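Local coordinates for protein putative mandelate racemase (Bordetella bronchiseptica, PDB 3OZY) that is of unknown function but binds magnesium in an enolase-superfamily barrel and probably acts on a sugar-acid or related carboxylate substrate, at residues V23-G28 with D201-L206; A143-W148 with K171-R176. All coordinates share one frame; numbering follows the deposited sequence.

Contact 1 (V23-G28 with D201-L206). With MG (magnesium ion), chain C; ACY (acetic acid), chain I.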
loop_
_atom_site.group_PDB
_atom_site.type_symbol
_atom_site.label_atom_id
_atom_site.label_comp_id
_atom_site.label_asym_id
_atom_site.label_seq_id
_atom_site.Cartn_x
_atom_site.Cartn_y
_atom_site.Cartn_z
ATOM N N VAL A 23 -11.739 23.470 3.927
ATOM C CA VAL A 23 -10.426 23.944 3.507
ATOM C C VAL A 23 -9.851 23.003 2.456
ATOM O O VAL A 23 -10.249 21.833 2.377
ATOM C CB VAL A 23 -9.446 24.098 4.696
ATOM C CG1 VAL A 23 -9.898 25.229 5.632
ATOM C CG2 VAL A 23 -9.276 22.781 5.450
ATOM N N GLU A 24 -8.948 23.528 1.631
ATOM C CA GLU A 24 -8.317 22.736 0.586
ATOM C C GLU A 24 -6.801 22.798 0.704
ATOM O O GLU A 24 -6.223 23.849 0.990
ATOM C CB GLU A 24 -8.747 23.226 -0.806
ATOM C CG GLU A 24 -8.312 22.292 -1.946
ATOM C CD GLU A 24 -8.960 22.626 -3.290
ATOM O OE1 GLU A 24 -9.788 23.553 -3.353
ATOM O OE2 GLU A 24 -8.640 21.946 -4.287
ATOM N N SER A 25 -6.182 21.639 0.470
ATOM C CA SER A 25 -4.739 21.493 0.338
ATOM C C SER A 25 -4.504 20.545 -0.826
ATOM O O SER A 25 -5.441 20.139 -1.517
ATOM C CB SER A 25 -4.150 20.883 1.601
ATOM O OG SER A 25 -4.587 19.542 1.760
ATOM N N GLY A 26 -3.254 20.148 -1.026
ATOM C CA GLY A 26 -2.961 19.181 -2.068
ATOM C C GLY A 26 -3.701 17.864 -1.895
ATOM O O GLY A 26 -3.844 17.108 -2.860
ATOM N N ALA A 27 -4.148 17.572 -0.677
ATOM C CA ALA A 27 -4.894 16.346 -0.415
ATOM C C ALA A 27 -6.346 16.416 -0.885
ATOM O O ALA A 27 -7.021 15.387 -0.925
ATOM C CB ALA A 27 -4.851 16.002 1.057
ATOM N N GLY A 28 -6.826 17.617 -1.211
ATOM C CA GLY A 28 -8.199 17.808 -1.663
ATOM C C GLY A 28 -9.007 18.757 -0.785
ATOM O O GLY A 28 -8.540 19.224 0.254
ATOM N N ASP A 201 3.790 22.874 4.416
ATOM C CA ASP A 201 3.377 21.537 3.997
ATOM C C ASP A 201 2.798 21.618 2.590
ATOM O O ASP A 201 1.772 22.281 2.378
ATOM C CB ASP A 201 2.334 21.020 4.995
ATOM C CG ASP A 201 1.839 19.625 4.687
ATOM O OD1 ASP A 201 2.133 19.074 3.606
ATOM O OD2 ASP A 201 1.103 19.087 5.549
ATOM N N ALA A 202 3.468 20.965 1.634
ATOM C CA ALA A 202 3.070 21.022 0.230
ATOM C C ALA A 202 2.185 19.853 -0.207
ATOM O O ALA A 202 1.762 19.820 -1.352
ATOM C CB ALA A 202 4.301 21.110 -0.677
ATOM N N ASN A 203 1.914 18.895 0.677
ATOM C CA ASN A 203 1.066 17.756 0.308
ATOM C C ASN A 203 1.472 17.105 -1.021
ATOM O O ASN A 203 0.615 16.739 -1.835
ATOM C CB ASN A 203 -0.415 18.156 0.265
ATOM C CG ASN A 203 -1.008 18.320 1.640
ATOM O OD1 ASN A 203 -1.039 19.426 2.190
ATOM N ND2 ASN A 203 -1.490 17.221 2.210
ATOM N N GLN A 204 2.781 16.949 -1.224
ATOM C CA GLN A 204 3.328 16.263 -2.403
ATOM C C GLN A 204 3.073 16.992 -3.715
ATOM O O GLN A 204 3.108 16.375 -4.784
ATOM C CB GLN A 204 2.777 14.832 -2.532
ATOM C CG GLN A 204 2.823 13.981 -1.279
ATOM C CD GLN A 204 2.341 12.556 -1.556
ATOM O OE1 GLN A 204 2.896 11.854 -2.406
ATOM N NE2 GLN A 204 1.302 12.127 -0.843
ATOM N N SER A 205 2.833 18.300 -3.646
ATOM C CA SER A 205 2.347 19.053 -4.806
ATOM C C SER A 205 3.404 19.586 -5.748
ATOM O O SER A 205 3.065 20.071 -6.829
ATOM C CB SER A 205 1.512 20.251 -4.347
ATOM O OG SER A 205 0.333 19.820 -3.711
ATOM N N LEU A 206 4.664 19.554 -5.344
ATOM C CA LEU A 206 5.711 20.184 -6.140
ATOM C C LEU A 206 6.619 19.168 -6.796
ATOM O O LEU A 206 6.807 18.062 -6.273
ATOM C CB LEU A 206 6.571 21.088 -5.256
ATOM C CG LEU A 206 5.810 22.192 -4.529
ATOM C CD1 LEU A 206 6.709 22.849 -3.485
ATOM C CD2 LEU A 206 5.279 23.231 -5.517
HETATM MG MG MG C . 0.815 16.852 6.119
HETATM C C ACY I . -4.711 17.759 4.702
HETATM O O ACY I . -3.851 18.344 4.020
HETATM O OXT ACY I . -5.395 18.325 5.581
HETATM C CH3 ACY I . -4.966 16.300 4.459
HETATM O O HOH W 1 -0.957 21.515 0.313
HETATM O O HOH W 2 1.360 16.598 3.977
HETATM O O HOH W 3 -1.334 16.687 5.125
HETATM O O HOH W 4 -0.401 17.315 8.099
#
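With CG of Asn203 anti to its carbonyl carbon (chi1 -75°) and OG of Ser25 in the crowded position (chi1 67°), an amide and a hydroxyl converge on one oxygen of an acetate, probably from the crystallisation liquor. Ser25 OG donates to acetate O over 2.7 Å and accepts from Ala27 N, forming an ST turn; Asn203 ND2 adds a weak bond to the same oxygen, and Lys173 NZ is a further donor. The segments meet by van der Waals contact: Gly26, lacking a side chain, brings its CA to 3.6 Å from Asn203 CB. A water bridges the junction, accepting from Gly26 N and donating to Asn203 OD1 at 2.8 Å; OD1 also accepts from Lys173 NZ. Asp201 binds magnesium through OD2 at 2.3 Å, together with Glu227 and Glu254. Its OD1 accepts from Asn203 N over 2.9 Å, closing an Asx turn, with the donor above the carboxylate plane. Here a loop of the N-terminal capping region closes on the barrel mouth. Donors near the metal, linked to it by a magnesium-bound water held by Asn203 ND2, are consistent with a seat for a substrate carboxylate, whose charge magnesium and Lys173 would probably attract.

Contact 2 (A143-W148 with K171-R176). With ACY (acetic acid), chain H; ACY (acetic acid), chain I.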
loop_
_atom_site.group_PDB
_atom_site.type_symbol
_atom_site.label_atom_id
_atom_site.label_comp_id
_atom_site.label_asym_id
_atom_site.label_seq_id
_atom_site.Cartn_x
_atom_site.Cartn_y
_atom_site.Cartn_z
ATOM N N ALA A 143 -0.335 24.693 15.537
ATOM C CA ALA A 143 -1.673 24.798 14.973
ATOM C C ALA A 143 -1.650 24.299 13.537
ATOM O O ALA A 143 -0.943 24.852 12.690
ATOM C CB ALA A 143 -2.155 26.254 15.029
ATOM N N SER A 144 -2.442 23.265 13.269
ATOM C CA SER A 144 -2.469 22.627 11.966
ATOM C C SER A 144 -3.857 22.804 11.339
ATOM O O SER A 144 -4.817 22.251 11.868
ATOM C CB SER A 144 -2.167 21.136 12.160
ATOM O OG SER A 144 -2.113 20.457 10.921
ATOM N N SER A 145 -4.012 23.567 10.250
ATOM C CA SER A 145 -3.012 24.399 9.582
ATOM C C SER A 145 -3.759 25.594 8.997
ATOM O O SER A 145 -4.987 25.637 9.019
ATOM C CB SER A 145 -2.378 23.656 8.401
ATOM O OG SER A 145 -1.557 22.582 8.825
ATOM N N ILE A 146 -3.000 26.544 8.466
ATOM C CA ILE A 146 -3.508 27.639 7.642
ATOM C C ILE A 146 -3.515 27.098 6.214
ATOM O O ILE A 146 -2.473 26.656 5.710
ATOM C CB ILE A 146 -2.587 28.862 7.764
ATOM C CG1 ILE A 146 -2.569 29.338 9.220
ATOM C CG2 ILE A 146 -3.031 29.972 6.813
ATOM C CD1 ILE A 146 -1.475 30.336 9.547
ATOM N N TYR A 147 -4.685 27.063 5.583
ATOM C CA TYR A 147 -4.856 26.372 4.307
ATOM C C TYR A 147 -4.729 27.298 3.090
ATOM O O TYR A 147 -4.368 28.474 3.224
ATOM C CB TYR A 147 -6.173 25.566 4.300
ATOM C CG TYR A 147 -6.026 24.212 4.981
ATOM C CD1 TYR A 147 -5.904 24.114 6.362
ATOM C CD2 TYR A 147 -5.987 23.034 4.240
ATOM C CE1 TYR A 147 -5.747 22.877 6.996
ATOM C CE2 TYR A 147 -5.833 21.795 4.865
ATOM C CZ TYR A 147 -5.715 21.726 6.241
ATOM O OH TYR A 147 -5.562 20.503 6.869
ATOM N N TRP A 148 -4.993 26.757 1.905
ATOM C CA TRP A 148 -4.979 27.528 0.670
ATOM C C TRP A 148 -6.087 28.583 0.670
ATOM O O TRP A 148 -6.860 28.688 1.620
ATOM C CB TRP A 148 -5.191 26.596 -0.521
ATOM C CG TRP A 148 -4.052 25.644 -0.817
ATOM C CD1 TRP A 148 -2.828 25.585 -0.209
ATOM C CD2 TRP A 148 -4.055 24.639 -1.822
ATOM N NE1 TRP A 148 -2.071 24.575 -0.777
ATOM C CE2 TRP A 148 -2.807 23.983 -1.771
ATOM C CE3 TRP A 148 -5.004 24.220 -2.760
ATOM C CZ2 TRP A 148 -2.478 22.939 -2.634
ATOM C CZ3 TRP A 148 -4.682 23.180 -3.609
ATOM C CH2 TRP A 148 -3.429 22.554 -3.547
ATOM N N LYS A 171 1.399 25.790 11.042
ATOM C CA LYS A 171 1.751 25.265 9.729
ATOM C C LYS A 171 0.908 25.895 8.623
ATOM O O LYS A 171 -0.291 26.133 8.795
ATOM C CB LYS A 171 1.591 23.737 9.730
ATOM C CG LYS A 171 2.115 23.019 8.475
ATOM C CD LYS A 171 2.410 21.545 8.736
ATOM C CE LYS A 171 1.160 20.694 8.662
ATOM N NZ LYS A 171 1.487 19.276 9.022
ATOM N N LEU A 172 1.552 26.153 7.487
ATOM C CA LEU A 172 0.925 26.696 6.286
ATOM C C LEU A 172 0.917 25.672 5.160
ATOM O O LEU A 172 1.953 25.070 4.852
ATOM C CB LEU A 172 1.704 27.923 5.805
ATOM C CG LEU A 172 1.235 28.536 4.481
ATOM C CD1 LEU A 172 -0.125 29.226 4.669
ATOM C CD2 LEU A 172 2.274 29.522 3.940
ATOM N N LYS A 173 -0.240 25.468 4.543
ATOM C CA LYS A 173 -0.326 24.646 3.344
ATOM C C LYS A 173 0.092 25.437 2.111
ATOM O O LYS A 173 -0.323 26.588 1.929
ATOM C CB LYS A 173 -1.758 24.149 3.163
ATOM C CG LYS A 173 -2.272 23.303 4.306
ATOM C CD LYS A 173 -1.542 21.963 4.346
ATOM C CE LYS A 173 -2.202 21.008 5.316
ATOM N NZ LYS A 173 -1.679 19.618 5.158
ATOM N N VAL A 174 0.887 24.809 1.253
ATOM C CA VAL A 174 1.395 25.442 0.044
ATOM C C VAL A 174 1.334 24.455 -1.118
ATOM O O VAL A 174 0.929 23.298 -0.957
ATOM C CB VAL A 174 2.860 25.893 0.233
ATOM C CG1 VAL A 174 2.987 26.862 1.415
ATOM C CG2 VAL A 174 3.786 24.679 0.420
ATOM N N GLY A 175 1.705 24.924 -2.305
ATOM C CA GLY A 175 1.948 24.009 -3.403
ATOM C C GLY A 175 1.231 24.290 -4.705
ATOM O O GLY A 175 1.675 23.826 -5.757
ATOM N N ARG A 176 0.128 25.024 -4.650
ATOM C CA ARG A 176 -0.631 25.311 -5.862
ATOM C C ARG A 176 -0.095 26.526 -6.604
ATOM O O ARG A 176 0.042 26.511 -7.829
ATOM C CB ARG A 176 -2.105 25.529 -5.541
ATOM C CG ARG A 176 -2.924 25.860 -6.771
ATOM C CD ARG A 176 -4.401 25.826 -6.459
ATOM N NE ARG A 176 -4.759 26.796 -5.432
ATOM C CZ ARG A 176 -5.967 26.878 -4.893
ATOM N NH1 ARG A 176 -6.919 26.040 -5.288
ATOM N NH2 ARG A 176 -6.221 27.785 -3.962
HETATM C C ACY H . -3.257 29.358 -2.823
HETATM O O ACY H . -2.889 28.462 -3.617
HETATM O OXT ACY H . -4.446 29.725 -2.717
HETATM C CH3 ACY H . -2.221 30.029 -1.968
HETATM C C ACY I . -4.711 17.759 4.702
HETATM O O ACY I . -3.851 18.344 4.020
HETATM O OXT ACY I . -5.395 18.325 5.581
HETATM C CH3 ACY I . -4.966 16.300 4.459
#
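A beta-alpha-beta unit of the enolase-superfamily barrel supplies this contact: strands 139-146 and 169-173, joined through helix 152-164, run parallel side by side. The tight part begins with the strand pair. Lys171 N donates to Ala143 O, Ile146 N to Lys171 O at 2.8 Å, and Lys173 N to Ile146 O almost along the carbonyl axis. The peptide between Ser144 and Ser145 is cis, and Ser145 OG comes to rest 3.3 Å from Lys171 CE, alongside the lysine chain. Lys171, bent at chi3 (82°), carries NZ to Glu227, a magnesium ligand, and to Glu329. On the face that bears Ile146 and Leu172, the former's CG2 touches the latter's CD1 at 3.7 Å, and Met188 of helix 178-192 packs against both residues.

At the end of its strand, Lys173 turns at chi2 (-69°) and lies beside Tyr147, just past strand 139-146, laying CG over one face of the phenol in a CH-pi contact 3.8 Å from the centroid. Their tips then share an acetate: Tyr147 OH donates to OXT, Lys173 NZ to O. Lys171 and Lys173 are consistent with the KxK motif of mandelate racemase relatives, in which the second lysine can act as a general base; the same role here is only probable.

Trp148 closes the packed part, buried, with NE1 weakly bonded to Val174 O. Exposed Arg176 forms the looser, solvent side: it crosses the indole obliquely, CB over the six-membered ring and the guanidinium inclined 37° to it. Beyond a salt bridge with Asp149, its NE donates to O and NH2 to OXT of a second acetate, probably also from the crystallisation liquor; Trp148 CE3 sits 3.5 Å from Arg176 CZ, over the centre of that guanidinium.

Both contacts are buried and lie at the magnesium end of the barrel, their centres about 8 Å apart, yet they differ in kind. Contact 2 joins neighbouring strands of one beta-alpha-beta unit through backbone hydrogen bonds and a broad interface, and its Arg176 rim reaches solvent. Contact 1 is small, brings the N-terminal region against a barrel loop, and is made by packing around Gly26 and a bridging water, beside a site that holds an acetate and the metal. They interlock at Lys173, whose NZ makes a salt bridge with Asp201 OD2 at 2.9 Å, and at the acetate both touch. Trp148 of contact 2 also packs against Gly26 of contact 1, so the strand-end loop helps line the junction with 23-28.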